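Local coordinates for B12-binding domain-containing protein (Kitasatospora setae, PDB 6WTE) that binds cobalamin and a [4Fe-4S] cluster and, as the radical SAM methylase TsrM, probably transfers methyl groups by non-radical catalysis, at residues A[392-397]-A[503-508]; A[536-541]-A[545-550]. One frame throughout, in Å; residues are numbered along the deposited sequence. Where two conformers were deposited one is given.

In the fold
The two contacts illustrate how loops are packed beside helices in a radical SAM enzyme. Contact 1 sets the loop after helix 491-503 on helix 387-398, away from the cobalamin and cluster sites. Contact 2 folds the chain after helix 533-540 back onto that helix; in one of its two conformers the side chain of F547 is about 7 Å from the bound cobalamin and about 4 Å from the side chain of P15, a cobalamin-binding residue. The centres of contact 1 and contact 2 are 26 Å apart and the nearest atoms of contact 1 and contact 2 about 13 Å apart, without touching. Strand 373-380 is common ground: V394 of contact 1 rests on F380 near its end, while W548 of contact 2 meets L373 and M375 near its start.

Contact 1: residues A[392-397]-A[503-508]; sequences ACVDAF and WALIDP
V394 contributes most of the surface buried here, spreading its two methyl branches between L505 and I506. CG1 stands anti to the backbone N (chi1 165°), which sends this branch to the end of I506, where V394 CG1 lies 3.9 Å from I506 CD1; the two side chains cross at a slant. The other branch, CG2, is more loosely spaced, 4.3 Å from L505 CD1. The L505 carbonyl oxygen also comes to 4.2 Å from V394 CG1, a van der Waals neighbour rather than a polar partner. Helix 387-398 is the connection of a beta-alpha-beta crossover in the radical SAM core, joining the parallel neighbouring strands 373-380 and 404-412. V394 reaches down to F380 and F407 on those strands, and I506 shares F407, so the valine and the isoleucine line a common apolar layer over the sheet. A type I turn from W503 to I506, closed by I506 N to W503 O at 3.2 Å, delivers the neighbouring L505 and I506 to the helix. L505 covers the more outward side and continues onto V390 and R391 of the same helix; the CA atoms of L505 and V394 are 7.6 Å apart.

Contact 2: residues A[536-541]-A[545-550]; sequences TSLGGL and GAFWSH
L538 lays its forked end across the side chains of H550 and F547, one methyl to each. The setting is a helix and a returning loop beside strands 304-309 and 373-380 of the radical SAM fold, a TIM-barrel relative: after helix 533-540 the chain turns back through a short 3-10 segment, 547-549, and F547 and H550 meet the helix before helix 554-566 begins. With CG anti to the carbonyl carbon (chi1 -70°), the leucine extends from the helix toward the returning chain. L538 CD2 lies along the histidine's CB and one side of its ring, 3.9 Å from H550 CB and 4.0 Å from H550 CD2, meeting the imidazole obliquely. L538 CD1 lies 4.0 Å from F547 CD1 in one of the two conformers modelled for that phenylalanine, so this half of the contact is less certain. In that conformer F547 continues onto P15 on the cobalamin side. The imidazole is well anchored: NE2 is hydrogen-bonded to T544 O, and Y543, which also touches L538, meets it edge-to-face. Toward strand 304-309, A546 and S549 rest on W306. The turn itself is tied at A546 O, which accepts both S549 N at 3.0 Å and S549 OG at 2.7 Å, the hydroxyl approaching in the carbonyl plane with a C=O...O angle of 152°. That same S549 OG sits over the centre of the H550 ring, 3.4 Å above its plane.

Contact 1: residues A[392-397]-A[503-508]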
loop_
_atom_site.group_PDB
_atom_site.type_symbol
_atom_site.label_atom_id
_atom_site.label_comp_id
_atom_site.label_asym_id
_atom_site.label_seq_id
_atom_site.Cartn_x
_atom_site.Cartn_y
_atom_site.Cartn_z
ATOM N N ALA A 392 -27.358 3.104 -7.022
ATOM C CA ALA A 392 -27.192 2.540 -8.357
ATOM C C ALA A 392 -25.968 1.641 -8.421
ATOM O O ALA A 392 -26.013 0.558 -9.019
ATOM C CB ALA A 392 -27.087 3.658 -9.389
ATOM N N CYS A 393 -24.865 2.070 -7.804
ATOM C CA CYS A 393 -23.663 1.246 -7.791
ATOM C C CYS A 393 -23.855 -0.006 -6.944
ATOM O O CYS A 393 -23.474 -1.106 -7.364
ATOM C CB CYS A 393 -22.471 2.060 -7.282
ATOM S SG CYS A 393 -20.933 1.134 -7.309
ATOM N N VAL A 394 -24.448 0.136 -5.754
ATOM C CA VAL A 394 -24.707 -1.028 -4.907
ATOM C C VAL A 394 -25.517 -2.064 -5.671
ATOM O O VAL A 394 -25.147 -3.241 -5.735
ATOM C CB VAL A 394 -25.418 -0.609 -3.607
ATOM C CG1 VAL A 394 -26.023 -1.826 -2.909
ATOM C CG2 VAL A 394 -24.440 0.100 -2.675
ATOM N N ASP A 395 -26.618 -1.628 -6.293
ATOM C CA ASP A 395 -27.497 -2.561 -6.996
ATOM C C ASP A 395 -26.770 -3.274 -8.125
ATOM O O ASP A 395 -26.908 -4.493 -8.293
ATOM C CB ASP A 395 -28.721 -1.821 -7.540
ATOM C CG ASP A 395 -29.698 -1.432 -6.449
ATOM O OD1 ASP A 395 -29.560 -1.937 -5.318
ATOM O OD2 ASP A 395 -30.603 -0.622 -6.724
ATOM N N ALA A 396 -25.996 -2.532 -8.917
ATOM C CA ALA A 396 -25.309 -3.143 -10.049
ATOM C C ALA A 396 -24.177 -4.057 -9.590
ATOM O O ALA A 396 -24.017 -5.165 -10.114
ATOM C CB ALA A 396 -24.776 -2.061 -10.980
ATOM N N PHE A 397 -23.378 -3.609 -8.614
ATOM C CA PHE A 397 -22.275 -4.434 -8.126
ATOM C C PHE A 397 -22.781 -5.706 -7.450
ATOM O O PHE A 397 -22.238 -6.794 -7.673
ATOM C CB PHE A 397 -21.392 -3.641 -7.157
ATOM C CG PHE A 397 -20.376 -2.770 -7.828
ATOM C CD1 PHE A 397 -20.564 -2.308 -9.121
ATOM C CD2 PHE A 397 -19.208 -2.416 -7.160
ATOM C CE1 PHE A 397 -19.609 -1.490 -9.728
ATOM C CE2 PHE A 397 -18.255 -1.601 -7.765
ATOM C CZ PHE A 397 -18.458 -1.146 -9.052
ATOM N N TRP A 503 -24.980 0.890 5.218
ATOM C CA TRP A 503 -25.446 -0.413 5.695
ATOM C C TRP A 503 -26.916 -0.640 5.379
ATOM O O TRP A 503 -27.328 -1.769 5.090
ATOM C CB TRP A 503 -25.228 -0.542 7.199
ATOM C CG TRP A 503 -23.917 -1.111 7.567
ATOM C CD1 TRP A 503 -22.710 -0.487 7.527
ATOM C CD2 TRP A 503 -23.671 -2.442 8.036
ATOM N NE1 TRP A 503 -21.723 -1.343 7.952
ATOM C CE2 TRP A 503 -22.287 -2.553 8.265
ATOM C CE3 TRP A 503 -24.488 -3.551 8.284
ATOM C CZ2 TRP A 503 -21.698 -3.727 8.732
ATOM C CZ3 TRP A 503 -23.903 -4.717 8.747
ATOM C CH2 TRP A 503 -22.521 -4.795 8.967
ATOM N N ALA A 504 -27.727 0.414 5.447
ATOM C CA ALA A 504 -29.156 0.268 5.201
ATOM C C ALA A 504 -29.473 -0.123 3.765
ATOM O O ALA A 504 -30.609 -0.523 3.487
ATOM C CB ALA A 504 -29.883 1.566 5.553
ATOM N N LEU A 505 -28.514 -0.005 2.848
ATOM C CA LEU A 505 -28.750 -0.371 1.459
ATOM C C LEU A 505 -28.559 -1.858 1.182
ATOM O O LEU A 505 -28.966 -2.327 0.114
ATOM C CB LEU A 505 -27.834 0.435 0.540
ATOM C CG LEU A 505 -28.059 1.945 0.578
ATOM C CD1 LEU A 505 -27.065 2.637 -0.332
ATOM C CD2 LEU A 505 -29.493 2.282 0.185
ATOM N N ILE A 506 -27.957 -2.611 2.097
ATOM C CA ILE A 506 -27.632 -4.011 1.857
ATOM C C ILE A 506 -28.746 -4.884 2.411
ATOM O O ILE A 506 -29.132 -4.752 3.578
ATOM C CB ILE A 506 -26.277 -4.382 2.480
ATOM C CG1 ILE A 506 -25.186 -3.454 1.948
ATOM C CG2 ILE A 506 -25.946 -5.844 2.206
ATOM C CD1 ILE A 506 -25.013 -3.516 0.442
ATOM N N ASP A 507 -29.274 -5.765 1.570
ATOM C CA ASP A 507 -30.229 -6.752 2.042
ATOM C C ASP A 507 -29.550 -7.621 3.095
ATOM O O ASP A 507 -28.411 -8.059 2.885
ATOM C CB ASP A 507 -30.727 -7.600 0.870
ATOM C CG ASP A 507 -31.944 -8.437 1.221
ATOM O OD1 ASP A 507 -31.899 -9.189 2.218
ATOM O OD2 ASP A 507 -32.956 -8.333 0.496
ATOM N N PRO A 508 -30.184 -7.859 4.244
ATOM C CA PRO A 508 -29.540 -8.700 5.270
ATOM C C PRO A 508 -29.175 -10.094 4.782
ATOM O O PRO A 508 -28.223 -10.691 5.303
ATOM C CB PRO A 508 -30.590 -8.748 6.388
ATOM C CG PRO A 508 -31.381 -7.489 6.209
ATOM C CD PRO A 508 -31.440 -7.257 4.724
#

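Contact 2: residues A[536-541]-A[545-550]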
loop_
_atom_site.group_PDB
_atom_site.type_symbol
_atom_site.label_atom_id
_atom_site.label_comp_id
_atom_site.label_asym_id
_atom_site.label_seq_id
_atom_site.Cartn_x
_atom_site.Cartn_y
_atom_site.Cartn_z
ATOM N N THR A 536 -8.641 -15.675 14.642
ATOM C CA THR A 536 -8.099 -16.751 15.460
ATOM C C THR A 536 -8.570 -18.112 14.970
ATOM O O THR A 536 -7.817 -19.090 15.041
ATOM C CB THR A 536 -8.489 -16.552 16.925
ATOM O OG1 THR A 536 -9.911 -16.657 17.061
ATOM C CG2 THR A 536 -8.055 -15.177 17.403
ATOM N N SER A 537 -9.803 -18.193 14.464
ATOM C CA SER A 537 -10.311 -19.464 13.961
ATOM C C SER A 537 -9.583 -19.883 12.690
ATOM O O SER A 537 -9.277 -21.069 12.506
ATOM C CB SER A 537 -11.816 -19.365 13.718
ATOM O OG SER A 537 -12.508 -19.144 14.937
ATOM N N LEU A 538 -9.309 -18.927 11.798
ATOM C CA LEU A 538 -8.574 -19.239 10.577
ATOM C C LEU A 538 -7.205 -19.814 10.900
ATOM O O LEU A 538 -6.788 -20.822 10.319
ATOM C CB LEU A 538 -8.437 -17.986 9.717
ATOM C CG LEU A 538 -9.709 -17.452 9.058
ATOM C CD1 LEU A 538 -9.395 -16.147 8.328
ATOM C CD2 LEU A 538 -10.291 -18.481 8.105
ATOM N N GLY A 539 -6.492 -19.187 11.836
ATOM C CA GLY A 539 -5.184 -19.696 12.210
ATOM C C GLY A 539 -5.263 -21.052 12.886
ATOM O O GLY A 539 -4.513 -21.972 12.547
ATOM N N GLY A 540 -6.187 -21.202 13.838
ATOM C CA GLY A 540 -6.261 -22.443 14.591
ATOM C C GLY A 540 -6.549 -23.646 13.717
ATOM O O GLY A 540 -6.010 -24.732 13.941
ATOM N N LEU A 541 -7.394 -23.471 12.704
ATOM C CA LEU A 541 -7.740 -24.548 11.791
ATOM C C LEU A 541 -6.799 -24.648 10.597
ATOM O O LEU A 541 -6.989 -25.527 9.749
ATOM C CB LEU A 541 -9.180 -24.371 11.305
ATOM C CG LEU A 541 -10.275 -24.577 12.355
ATOM C CD1 LEU A 541 -11.607 -24.064 11.843
ATOM C CD2 LEU A 541 -10.382 -26.040 12.728
ATOM N N GLY A 545 -4.872 -18.952 2.179
ATOM C CA GLY A 545 -5.402 -18.041 1.186
ATOM C C GLY A 545 -5.748 -16.682 1.752
ATOM O O GLY A 545 -5.651 -16.413 2.954
ATOM N N ALA A 546 -6.174 -15.801 0.848
ATOM C CA ALA A 546 -6.575 -14.462 1.250
ATOM C C ALA A 546 -7.727 -14.531 2.245
ATOM O O ALA A 546 -8.594 -15.401 2.163
ATOM C CB ALA A 546 -6.976 -13.631 0.025
ATOM N N PHE A 547 -7.710 -13.602 3.196
ATOM C CA PHE A 547 -8.752 -13.567 4.215
ATOM C C PHE A 547 -10.141 -13.526 3.594
ATOM O O PHE A 547 -11.046 -14.239 4.046
ATOM C CB PHE A 547 -8.546 -12.368 5.141
ATOM C CG PHE A 547 -7.398 -12.527 6.097
ATOM C CD1 PHE A 547 -6.841 -13.776 6.338
ATOM C CD2 PHE A 547 -6.878 -11.428 6.758
ATOM C CE1 PHE A 547 -5.785 -13.921 7.218
ATOM C CE2 PHE A 547 -5.824 -11.567 7.640
ATOM C CZ PHE A 547 -5.275 -12.813 7.870
ATOM N N TRP A 548 -10.325 -12.732 2.539
ATOM C CA TRP A 548 -11.656 -12.587 1.963
ATOM C C TRP A 548 -12.158 -13.862 1.296
ATOM O O TRP A 548 -13.372 -14.003 1.105
ATOM C CB TRP A 548 -11.684 -11.413 0.982
ATOM C CG TRP A 548 -10.781 -11.519 -0.223
ATOM C CD1 TRP A 548 -9.534 -10.983 -0.365
ATOM C CD2 TRP A 548 -11.087 -12.154 -1.470
ATOM N NE1 TRP A 548 -9.035 -11.259 -1.614
ATOM C CE2 TRP A 548 -9.972 -11.976 -2.314
ATOM C CE3 TRP A 548 -12.200 -12.855 -1.956
ATOM C CZ2 TRP A 548 -9.930 -12.480 -3.611
ATOM C CZ3 TRP A 548 -12.156 -13.359 -3.242
ATOM C CH2 TRP A 548 -11.032 -13.168 -4.057
ATOM N N SER A 549 -11.271 -14.806 0.969
ATOM C CA SER A 549 -11.726 -16.066 0.388
ATOM C C SER A 549 -12.498 -16.926 1.377
ATOM O O SER A 549 -13.128 -17.905 0.964
ATOM C CB SER A 549 -10.536 -16.862 -0.161
ATOM O OG SER A 549 -9.779 -17.468 0.878
ATOM N N HIS A 550 -12.454 -16.597 2.667
ATOM C CA HIS A 550 -13.193 -17.322 3.693
ATOM C C HIS A 550 -14.264 -16.462 4.348
ATOM O O HIS A 550 -14.840 -16.867 5.363
ATOM C CB HIS A 550 -12.218 -17.863 4.742
ATOM C CG HIS A 550 -11.155 -18.741 4.162
ATOM N ND1 HIS A 550 -11.445 -19.893 3.464
ATOM C CD2 HIS A 550 -9.806 -18.622 4.152
ATOM C CE1 HIS A 550 -10.321 -20.453 3.056
ATOM N NE2 HIS A 550 -9.310 -19.702 3.461
#